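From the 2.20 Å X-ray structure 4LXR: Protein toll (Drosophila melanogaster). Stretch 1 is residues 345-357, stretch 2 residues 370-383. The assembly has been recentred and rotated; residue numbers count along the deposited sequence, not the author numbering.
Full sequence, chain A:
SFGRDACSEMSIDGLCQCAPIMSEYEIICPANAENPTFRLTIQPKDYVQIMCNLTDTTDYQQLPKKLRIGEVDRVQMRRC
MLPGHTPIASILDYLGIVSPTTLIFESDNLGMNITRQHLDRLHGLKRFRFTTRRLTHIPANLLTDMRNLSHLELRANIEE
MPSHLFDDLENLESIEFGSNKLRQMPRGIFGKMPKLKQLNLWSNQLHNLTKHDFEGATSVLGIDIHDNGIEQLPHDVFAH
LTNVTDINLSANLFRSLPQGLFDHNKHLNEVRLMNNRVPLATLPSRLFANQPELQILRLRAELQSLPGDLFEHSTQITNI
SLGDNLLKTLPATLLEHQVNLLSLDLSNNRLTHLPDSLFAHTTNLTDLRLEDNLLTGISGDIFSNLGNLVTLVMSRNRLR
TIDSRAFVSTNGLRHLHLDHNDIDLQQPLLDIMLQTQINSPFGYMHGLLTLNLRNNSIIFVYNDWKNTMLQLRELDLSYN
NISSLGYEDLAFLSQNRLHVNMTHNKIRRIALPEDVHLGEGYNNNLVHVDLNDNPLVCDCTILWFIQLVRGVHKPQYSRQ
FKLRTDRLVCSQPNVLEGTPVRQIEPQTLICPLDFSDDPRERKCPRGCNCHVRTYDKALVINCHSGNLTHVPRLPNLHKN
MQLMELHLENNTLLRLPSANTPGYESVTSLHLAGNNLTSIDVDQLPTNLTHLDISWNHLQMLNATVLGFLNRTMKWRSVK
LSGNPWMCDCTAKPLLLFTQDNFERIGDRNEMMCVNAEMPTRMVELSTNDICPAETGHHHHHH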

ATOM      1  N   ASP A 345     -11.311  -6.044 -17.496  1.00 25.75           N
ATOM      2  CA  ASP A 345     -11.085  -6.532 -16.149  1.00 27.34           C
ATOM      3  C   ASP A 345     -11.758  -7.883 -16.011  1.00 28.09           C
ATOM      4  O   ASP A 345     -12.980  -7.990 -16.117  1.00 22.80           O
ATOM      5  CB  ASP A 345     -11.660  -5.556 -15.126  1.00 24.99           C
ATOM      6  CG  ASP A 345     -11.229  -5.869 -13.703  1.00 32.48           C
ATOM      7  OD1 ASP A 345     -10.969  -7.055 -13.368  1.00 30.35           O
ATOM      8  OD2 ASP A 345     -11.142  -4.908 -12.912  1.00 43.16           O
ATOM      9  N   LEU A 346     -10.948  -8.909 -15.772  1.00 25.20           N
ATOM     10  CA  LEU A 346     -11.446 -10.259 -15.554  1.00 24.37           C
ATOM     11  C   LEU A 346     -10.949 -10.772 -14.210  1.00 25.80           C
ATOM     12  O   LEU A 346     -10.920 -11.980 -13.980  1.00 23.48           O
ATOM     13  CB  LEU A 346     -10.954 -11.196 -16.659  1.00 19.40           C
ATOM     14  CG  LEU A 346     -11.563 -11.023 -18.045  1.00 26.75           C
ATOM     15  CD1 LEU A 346     -10.770 -11.842 -19.043  1.00 20.01           C
ATOM     16  CD2 LEU A 346     -13.009 -11.474 -18.013  1.00 28.04           C
ATOM     17  N   SER A 347     -10.532  -9.854 -13.345  1.00 26.00           N
ATOM     18  CA  SER A 347      -9.988 -10.225 -12.041  1.00 22.47           C
ATOM     19  C   SER A 347     -11.025 -10.998 -11.231  1.00 24.84           C
ATOM     20  O   SER A 347     -12.232 -10.836 -11.442  1.00 24.27           O
ATOM     21  CB  SER A 347      -9.504  -8.983 -11.267  1.00 20.83           C
ATOM     22  OG  SER A 347     -10.578  -8.090 -10.964  1.00 24.29           O
ATOM     23  N   ASN A 348     -10.547 -11.852 -10.329  1.00 23.95           N
ATOM     24  CA  ASN A 348     -11.405 -12.638  -9.435  1.00 26.62           C
ATOM     25  C   ASN A 348     -12.439 -13.517 -10.108  1.00 29.69           C
ATOM     26  O   ASN A 348     -13.615 -13.486  -9.757  1.00 24.43           O
ATOM     27  CB  ASN A 348     -12.082 -11.755  -8.374  1.00 27.34           C
ATOM     28  CG  ASN A 348     -11.101 -11.216  -7.363  1.00 29.90           C
ATOM     29  OD1 ASN A 348     -10.587 -11.968  -6.535  1.00 33.19           O
ATOM     30  ND2 ASN A 348     -10.820  -9.902  -7.427  1.00 28.33           N
ATOM     31  N   ASN A 349     -12.001 -14.313 -11.073  1.00 38.05           N
ATOM     32  CA  ASN A 349     -12.868 -15.335 -11.634  1.00 27.59           C
ATOM     33  C   ASN A 349     -12.280 -16.700 -11.322  1.00 27.88           C
ATOM     34  O   ASN A 349     -11.657 -16.872 -10.280  1.00 32.05           O
ATOM     35  CB  ASN A 349     -13.056 -15.109 -13.129  1.00 20.73           C
ATOM     36  CG  ASN A 349     -14.139 -14.088 -13.422  1.00 26.91           C
ATOM     37  OD1 ASN A 349     -15.326 -14.415 -13.387  1.00 22.55           O
ATOM     38  ND2 ASN A 349     -13.743 -12.851 -13.724  1.00 19.60           N
ATOM     39  N   ARG A 350     -12.477 -17.670 -12.206  1.00 28.69           N
ATOM     40  CA  ARG A 350     -11.892 -18.994 -12.022  1.00 25.14           C
ATOM     41  C   ARG A 350     -11.248 -19.436 -13.330  1.00 29.56           C
ATOM     42  O   ARG A 350     -11.314 -20.608 -13.678  1.00 27.70           O
ATOM     43  CB  ARG A 350     -12.960 -20.028 -11.661  1.00 34.31           C
ATOM     44  CG  ARG A 350     -13.860 -19.691 -10.487  1.00 42.79           C
ATOM     45  CD  ARG A 350     -13.150 -19.794  -9.146  1.00 51.27           C
ATOM     46  NE  ARG A 350     -14.107 -19.721  -8.038  1.00 67.75           N
ATOM     47  CZ  ARG A 350     -14.119 -18.765  -7.111  1.00 71.41           C
ATOM     48  NH1 ARG A 350     -15.033 -18.780  -6.148  1.00 67.21           N
ATOM     49  NH2 ARG A 350     -13.211 -17.800  -7.138  1.00 76.84           N
ATOM     50  N   LEU A 351     -10.664 -18.497 -14.068  1.00 28.83           N
ATOM     51  CA  LEU A 351     -10.141 -18.805 -15.393  1.00 29.06           C
ATOM     52  C   LEU A 351      -8.977 -19.802 -15.330  1.00 34.34           C
ATOM     53  O   LEU A 351      -7.980 -19.561 -14.641  1.00 31.94           O
ATOM     54  CB  LEU A 351      -9.710 -17.512 -16.096  1.00 30.51           C
ATOM     55  CG  LEU A 351     -10.820 -16.457 -16.266  1.00 30.66           C
ATOM     56  CD1 LEU A 351     -10.273 -15.095 -16.669  1.00 20.72           C
ATOM     57  CD2 LEU A 351     -11.878 -16.923 -17.265  1.00 22.14           C
ATOM     58  N   THR A 352      -9.120 -20.926 -16.032  1.00 28.32           N
ATOM     59  CA  THR A 352      -8.032 -21.890 -16.159  1.00 32.48           C
ATOM     60  C   THR A 352      -7.277 -21.691 -17.470  1.00 34.54           C
ATOM     61  O   THR A 352      -6.102 -22.020 -17.562  1.00 41.07           O
ATOM     62  CB  THR A 352      -8.520 -23.336 -16.096  1.00 30.16           C
ATOM     63  OG1 THR A 352      -9.582 -23.514 -17.040  1.00 37.69           O
ATOM     64  CG2 THR A 352      -8.987 -23.695 -14.674  1.00 26.63           C
ATOM     65  N   HIS A 353      -7.949 -21.134 -18.471  1.00 33.89           N
ATOM     66  CA  HIS A 353      -7.301 -20.855 -19.747  1.00 40.00           C
ATOM     67  C   HIS A 353      -8.071 -19.837 -20.593  1.00 38.11           C
ATOM     68  O   HIS A 353      -9.289 -19.712 -20.489  1.00 37.88           O
ATOM     69  CB  HIS A 353      -7.107 -22.145 -20.545  1.00 51.69           C
ATOM     70  CG  HIS A 353      -8.386 -22.854 -20.855  1.00 63.62           C
ATOM     71  ND1 HIS A 353      -9.154 -22.553 -21.959  1.00 66.08           N
ATOM     72  CD2 HIS A 353      -9.038 -23.845 -20.199  1.00 69.27           C
ATOM     73  CE1 HIS A 353     -10.221 -23.332 -21.974  1.00 71.57           C
ATOM     74  NE2 HIS A 353     -10.173 -24.127 -20.919  1.00 72.64           N
ATOM     75  N   LEU A 354      -7.327 -19.108 -21.417  1.00 36.87           N
ATOM     76  CA  LEU A 354      -7.875 -18.148 -22.359  1.00 32.41           C
ATOM     77  C   LEU A 354      -7.461 -18.610 -23.747  1.00 36.99           C
ATOM     78  O   LEU A 354      -6.322 -19.030 -23.938  1.00 38.12           O
ATOM     79  CB  LEU A 354      -7.297 -16.762 -22.097  1.00 29.57           C
ATOM     80  CG  LEU A 354      -7.480 -16.205 -20.690  1.00 36.49           C
ATOM     81  CD1 LEU A 354      -6.685 -14.936 -20.527  1.00 37.00           C
ATOM     82  CD2 LEU A 354      -8.961 -15.956 -20.411  1.00 38.74           C
ATOM     83  N   PRO A 355      -8.387 -18.561 -24.714  1.00 35.92           N
ATOM     84  CA  PRO A 355      -8.017 -18.986 -26.064  1.00 38.90           C
ATOM     85  C   PRO A 355      -6.972 -18.048 -26.630  1.00 28.48           C
ATOM     86  O   PRO A 355      -7.057 -16.845 -26.399  1.00 31.29           O
ATOM     87  CB  PRO A 355      -9.327 -18.850 -26.850  1.00 32.08           C
ATOM     88  CG  PRO A 355     -10.391 -18.963 -25.808  1.00 35.47           C
ATOM     89  CD  PRO A 355      -9.816 -18.221 -24.625  1.00 29.65           C
ATOM     90  N   ASP A 356      -6.016 -18.607 -27.362  1.00 29.47           N
ATOM     91  CA  ASP A 356      -4.917 -17.862 -27.962  1.00 29.61           C
ATOM     92  C   ASP A 356      -5.373 -16.701 -28.834  1.00 34.85           C
ATOM     93  O   ASP A 356      -4.661 -15.699 -28.958  1.00 39.96           O
ATOM     94  CB  ASP A 356      -4.021 -18.811 -28.776  1.00 30.96           C
ATOM     95  CG  ASP A 356      -2.964 -19.505 -27.915  1.00 30.92           C
ATOM     96  OD1 ASP A 356      -2.781 -19.111 -26.742  1.00 33.72           O
ATOM     97  OD2 ASP A 356      -2.298 -20.429 -28.416  1.00 43.02           O
ATOM     98  N   SER A 357      -6.555 -16.830 -29.434  1.00 34.87           N
ATOM     99  CA  SER A 357      -7.051 -15.828 -30.370  1.00 34.89           C
ATOM    100  C   SER A 357      -7.970 -14.783 -29.705  1.00 34.84           C
ATOM    101  O   SER A 357      -8.498 -13.891 -30.369  1.00 37.53           O
ATOM    102  CB  SER A 357      -7.770 -16.514 -31.542  1.00 39.25           C
ATOM    103  OG  SER A 357      -9.066 -16.987 -31.176  1.00 35.56           O
ATOM    104  N   LEU A 370      -6.059  -9.616 -14.973  1.00 21.87           N
ATOM    105  CA  LEU A 370      -6.346 -11.038 -14.894  1.00 20.31           C
ATOM    106  C   LEU A 370      -6.056 -11.596 -13.509  1.00 22.56           C
ATOM    107  O   LEU A 370      -6.018 -12.811 -13.329  1.00 19.00           O
ATOM    108  CB  LEU A 370      -5.520 -11.803 -15.940  1.00 20.64           C
ATOM    109  CG  LEU A 370      -5.870 -11.476 -17.394  1.00 25.23           C
ATOM    110  CD1 LEU A 370      -4.826 -12.058 -18.366  1.00 22.79           C
ATOM    111  CD2 LEU A 370      -7.260 -12.016 -17.701  1.00 27.59           C
ATOM    112  N   GLU A 371      -5.818 -10.715 -12.538  1.00 20.60           N
ATOM    113  CA  GLU A 371      -5.379 -11.171 -11.218  1.00 18.11           C
ATOM    114  C   GLU A 371      -6.470 -12.026 -10.556  1.00 24.44           C
ATOM    115  O   GLU A 371      -7.647 -11.923 -10.907  1.00 26.22           O
ATOM    116  CB  GLU A 371      -4.934  -9.980 -10.330  1.00 18.35           C
ATOM    117  CG  GLU A 371      -6.050  -8.975  -9.953  1.00 23.93           C
ATOM    118  CD  GLU A 371      -6.192  -7.824 -10.946  1.00 33.36           C
ATOM    119  OE1 GLU A 371      -5.832  -8.001 -12.137  1.00 26.89           O
ATOM    120  OE2 GLU A 371      -6.648  -6.729 -10.525  1.00 32.77           O
ATOM    121  N   ASP A 372      -6.067 -12.887  -9.625  1.00 22.99           N
ATOM    122  CA  ASP A 372      -6.992 -13.743  -8.869  1.00 23.84           C
ATOM    123  C   ASP A 372      -7.784 -14.714  -9.740  1.00 31.74           C
ATOM    124  O   ASP A 372      -9.025 -14.777  -9.717  1.00 24.50           O
ATOM    125  CB  ASP A 372      -7.878 -12.917  -7.921  1.00 26.43           C
ATOM    126  CG  ASP A 372      -7.058 -12.236  -6.821  1.00 26.65           C
ATOM    127  OD1 ASP A 372      -6.593 -12.930  -5.889  1.00 33.60           O
ATOM    128  OD2 ASP A 372      -6.848 -11.018  -6.908  1.00 31.05           O
ATOM    129  N   ASN A 373      -7.019 -15.492 -10.492  1.00 29.29           N
ATOM    130  CA  ASN A 373      -7.548 -16.535 -11.335  1.00 22.42           C
ATOM    131  C   ASN A 373      -6.675 -17.780 -11.199  1.00 32.71           C
ATOM    132  O   ASN A 373      -5.849 -17.862 -10.296  1.00 32.53           O
ATOM    133  CB  ASN A 373      -7.636 -16.034 -12.778  1.00 20.87           C
ATOM    134  CG  ASN A 373      -8.935 -15.270 -13.035  1.00 25.71           C
ATOM    135  OD1 ASN A 373     -10.003 -15.869 -13.082  1.00 24.53           O
ATOM    136  ND2 ASN A 373      -8.848 -13.956 -13.157  1.00 22.82           N
ATOM    137  N   LEU A 374      -6.861 -18.743 -12.087  1.00 22.11           N
ATOM    138  CA  LEU A 374      -6.160 -20.011 -11.987  1.00 23.06           C
ATOM    139  C   LEU A 374      -5.395 -20.308 -13.257  1.00 23.51           C
ATOM    140  O   LEU A 374      -5.336 -21.450 -13.672  1.00 24.46           O
ATOM    141  CB  LEU A 374      -7.164 -21.133 -11.742  1.00 24.06           C
ATOM    142  CG  LEU A 374      -8.021 -20.991 -10.482  1.00 34.95           C
ATOM    143  CD1 LEU A 374      -9.100 -22.058 -10.458  1.00 39.12           C
ATOM    144  CD2 LEU A 374      -7.153 -21.068  -9.223  1.00 32.16           C
ATOM    145  N   LEU A 375      -4.852 -19.276 -13.899  1.00 22.95           N
ATOM    146  CA  LEU A 375      -4.098 -19.462 -15.136  1.00 27.25           C
ATOM    147  C   LEU A 375      -2.728 -20.091 -14.857  1.00 29.07           C
ATOM    148  O   LEU A 375      -2.082 -19.775 -13.850  1.00 27.62           O
ATOM    149  CB  LEU A 375      -3.938 -18.120 -15.860  1.00 25.74           C
ATOM    150  CG  LEU A 375      -5.286 -17.512 -16.290  1.00 25.20           C
ATOM    151  CD1 LEU A 375      -5.138 -16.060 -16.629  1.00 21.67           C
ATOM    152  CD2 LEU A 375      -5.881 -18.279 -17.457  1.00 23.22           C
ATOM    153  N   THR A 376      -2.285 -20.969 -15.748  1.00 30.50           N
ATOM    154  CA  THR A 376      -1.050 -21.711 -15.515  1.00 27.01           C
ATOM    155  C   THR A 376       0.064 -21.371 -16.489  1.00 25.75           C
ATOM    156  O   THR A 376       1.180 -21.792 -16.295  1.00 26.20           O
ATOM    157  CB  THR A 376      -1.257 -23.216 -15.618  1.00 31.15           C
ATOM    158  OG1 THR A 376      -1.943 -23.511 -16.839  1.00 31.55           O
ATOM    159  CG2 THR A 376      -2.042 -23.746 -14.438  1.00 28.74           C
ATOM    160  N   GLY A 377      -0.232 -20.613 -17.534  1.00 30.69           N
ATOM    161  CA  GLY A 377       0.775 -20.344 -18.536  1.00 25.94           C
ATOM    162  C   GLY A 377       0.522 -19.061 -19.283  1.00 33.39           C
ATOM    163  O   GLY A 377      -0.561 -18.478 -19.205  1.00 24.83           O
ATOM    164  N   ILE A 378       1.546 -18.588 -19.979  1.00 25.74           N
ATOM    165  CA  ILE A 378       1.379 -17.492 -20.917  1.00 25.60           C
ATOM    166  C   ILE A 378       1.941 -18.024 -22.211  1.00 34.91           C
ATOM    167  O   ILE A 378       3.105 -18.464 -22.257  1.00 28.54           O
ATOM    168  CB  ILE A 378       2.145 -16.225 -20.506  1.00 30.03           C
ATOM    169  CG1 ILE A 378       1.827 -15.854 -19.061  1.00 28.12           C
ATOM    170  CG2 ILE A 378       1.802 -15.068 -21.446  1.00 24.95           C
ATOM    171  CD1 ILE A 378       2.383 -14.503 -18.647  1.00 23.83           C
ATOM    172  N   SER A 379       1.115 -18.039 -23.248  1.00 27.15           N
ATOM    173  CA  SER A 379       1.525 -18.673 -24.491  1.00 36.28           C
ATOM    174  C   SER A 379       2.185 -17.637 -25.383  1.00 36.93           C
ATOM    175  O   SER A 379       2.155 -16.440 -25.083  1.00 27.93           O
ATOM    176  CB  SER A 379       0.332 -19.325 -25.207  1.00 34.74           C
ATOM    177  OG  SER A 379      -0.545 -18.349 -25.753  1.00 28.68           O
ATOM    178  N   GLY A 380       2.781 -18.107 -26.474  1.00 31.78           N
ATOM    179  CA  GLY A 380       3.415 -17.219 -27.425  1.00 34.40           C
ATOM    180  C   GLY A 380       2.462 -16.362 -28.239  1.00 37.67           C
ATOM    181  O   GLY A 380       2.892 -15.386 -28.843  1.00 46.20           O
ATOM    182  N   ASP A 381       1.172 -16.707 -28.247  1.00 37.51           N
ATOM    183  CA  ASP A 381       0.194 -16.003 -29.089  1.00 35.76           C
ATOM    184  C   ASP A 381      -0.776 -15.084 -28.358  1.00 37.60           C
ATOM    185  O   ASP A 381      -1.313 -14.153 -28.961  1.00 38.04           O
ATOM    186  CB  ASP A 381      -0.633 -17.002 -29.907  1.00 47.10           C
ATOM    187  CG  ASP A 381       0.126 -17.562 -31.094  1.00 53.15           C
ATOM    188  OD1 ASP A 381       1.198 -17.023 -31.435  1.00 50.04           O
ATOM    189  OD2 ASP A 381      -0.366 -18.538 -31.695  1.00 64.81           O
ATOM    190  N   ILE A 382      -1.016 -15.353 -27.079  1.00 32.03           N
ATOM    191  CA  ILE A 382      -2.091 -14.687 -26.358  1.00 32.71           C
ATOM    192  C   ILE A 382      -2.018 -13.158 -26.413  1.00 36.79           C
ATOM    193  O   ILE A 382      -3.047 -12.506 -26.594  1.00 37.58           O
ATOM    194  CB  ILE A 382      -2.224 -15.203 -24.887  1.00 27.60           C
ATOM    195  CG1 ILE A 382      -3.414 -14.543 -24.187  1.00 25.99           C
ATOM    196  CG2 ILE A 382      -0.951 -14.970 -24.100  1.00 27.11           C
ATOM    197  CD1 ILE A 382      -4.762 -14.982 -24.727  1.00 33.15           C
ATOM    198  N   PHE A 383      -0.814 -12.591 -26.299  1.00 29.34           N
ATOM    199  CA  PHE A 383      -0.663 -11.126 -26.256  1.00 27.50           C
ATOM    200  C   PHE A 383       0.013 -10.571 -27.510  1.00 32.43           C
ATOM    201  O   PHE A 383       0.440  -9.419 -27.520  1.00 29.75           O
ATOM    202  CB  PHE A 383       0.179 -10.690 -25.043  1.00 27.02           C
ATOM    203  CG  PHE A 383      -0.351 -11.155 -23.714  1.00 32.60           C
ATOM    204  CD1 PHE A 383      -1.716 -11.157 -23.444  1.00 24.68           C
ATOM    205  CD2 PHE A 383       0.523 -11.584 -22.726  1.00 28.72           C
ATOM    206  CE1 PHE A 383      -2.188 -11.577 -22.214  1.00 26.75           C
ATOM    207  CE2 PHE A 383       0.055 -12.010 -21.497  1.00 27.95           C
ATOM    208  CZ  PHE A 383      -1.300 -12.006 -21.235  1.00 26.04           C
TER
HETATM  209  O   HOH W   1      -8.163  -8.982  -6.525  1.00 50.19           O
HETATM  210  O   HOH W   2      -3.560 -21.077 -18.442  1.00 30.78           O
HETATM  211  O   HOH W   3      -4.703 -24.453 -16.709  1.00 40.53           O
HETATM  212  O   HOH W   4      -5.004 -13.134 -28.349  1.00 32.20           O

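Two successive turns of the Toll chain, residues 345-357 and 370-383, pack side by side and bury 905 Å² between them. Asn 373 is the polar hub: its buried amide (chi1 -85°) spends both ends on main chain. Asn 373 ND2 donates to Leu 346 O (3.0 Å) across the contact and to Leu 370 O (3.1 Å) in its own stretch, so both amide protons are used. Asn 373 OD1 accepts from Leu 351 N (2.9 Å, nearly straight) and, weakly, from Asn 349 N (3.2 Å). Asparagine suits this place because one short side chain carries donor and acceptor together. Asn 349 repeats the motif, its ND2 reaching Leu 346 O at 3.0 Å; that carbonyl thus accepts from two asparagines. Main chain pairs directly where Asn 348 N donates to Glu 371 O (3.0 Å) and Leu 374 N to Leu 351 O (2.9 Å); Glu 371 O also receives a CA-H contact from Ser 347 CA (3.1 Å).

Beside this network, leucines from both stretches pack against one another: Leu 346 CD1 meets Leu 370 CD2 at 3.8 Å, Leu 354 CD1 meets Leu 370 CD1 at 4.1 Å, and Leu 351 CB lies 4.1 Å from Leu 375 CD2. Ile 382 extends this packing, its CD1 4.1 Å from Leu 354 CB.

Water bridges other gaps. Thr 352 O accepts from waters 2 and 3; water 2 in turn accepts from Thr 376 N (3.0 Å). Water 1 accepts from Asn 348 ND2 (3.0 Å) and donates to Asp 372 OD2 (2.5 Å), joining two side chains at the surface. At the far end Ser 379 OG donates to Asp 356 OD1 (2.6 Å) while accepting weakly from the amides of Asp 381 and Ile 382. Asp 356 OD2 nevertheless sits 4.2 Å from Asp 381 OD2, a like-charge approach at an exposed edge.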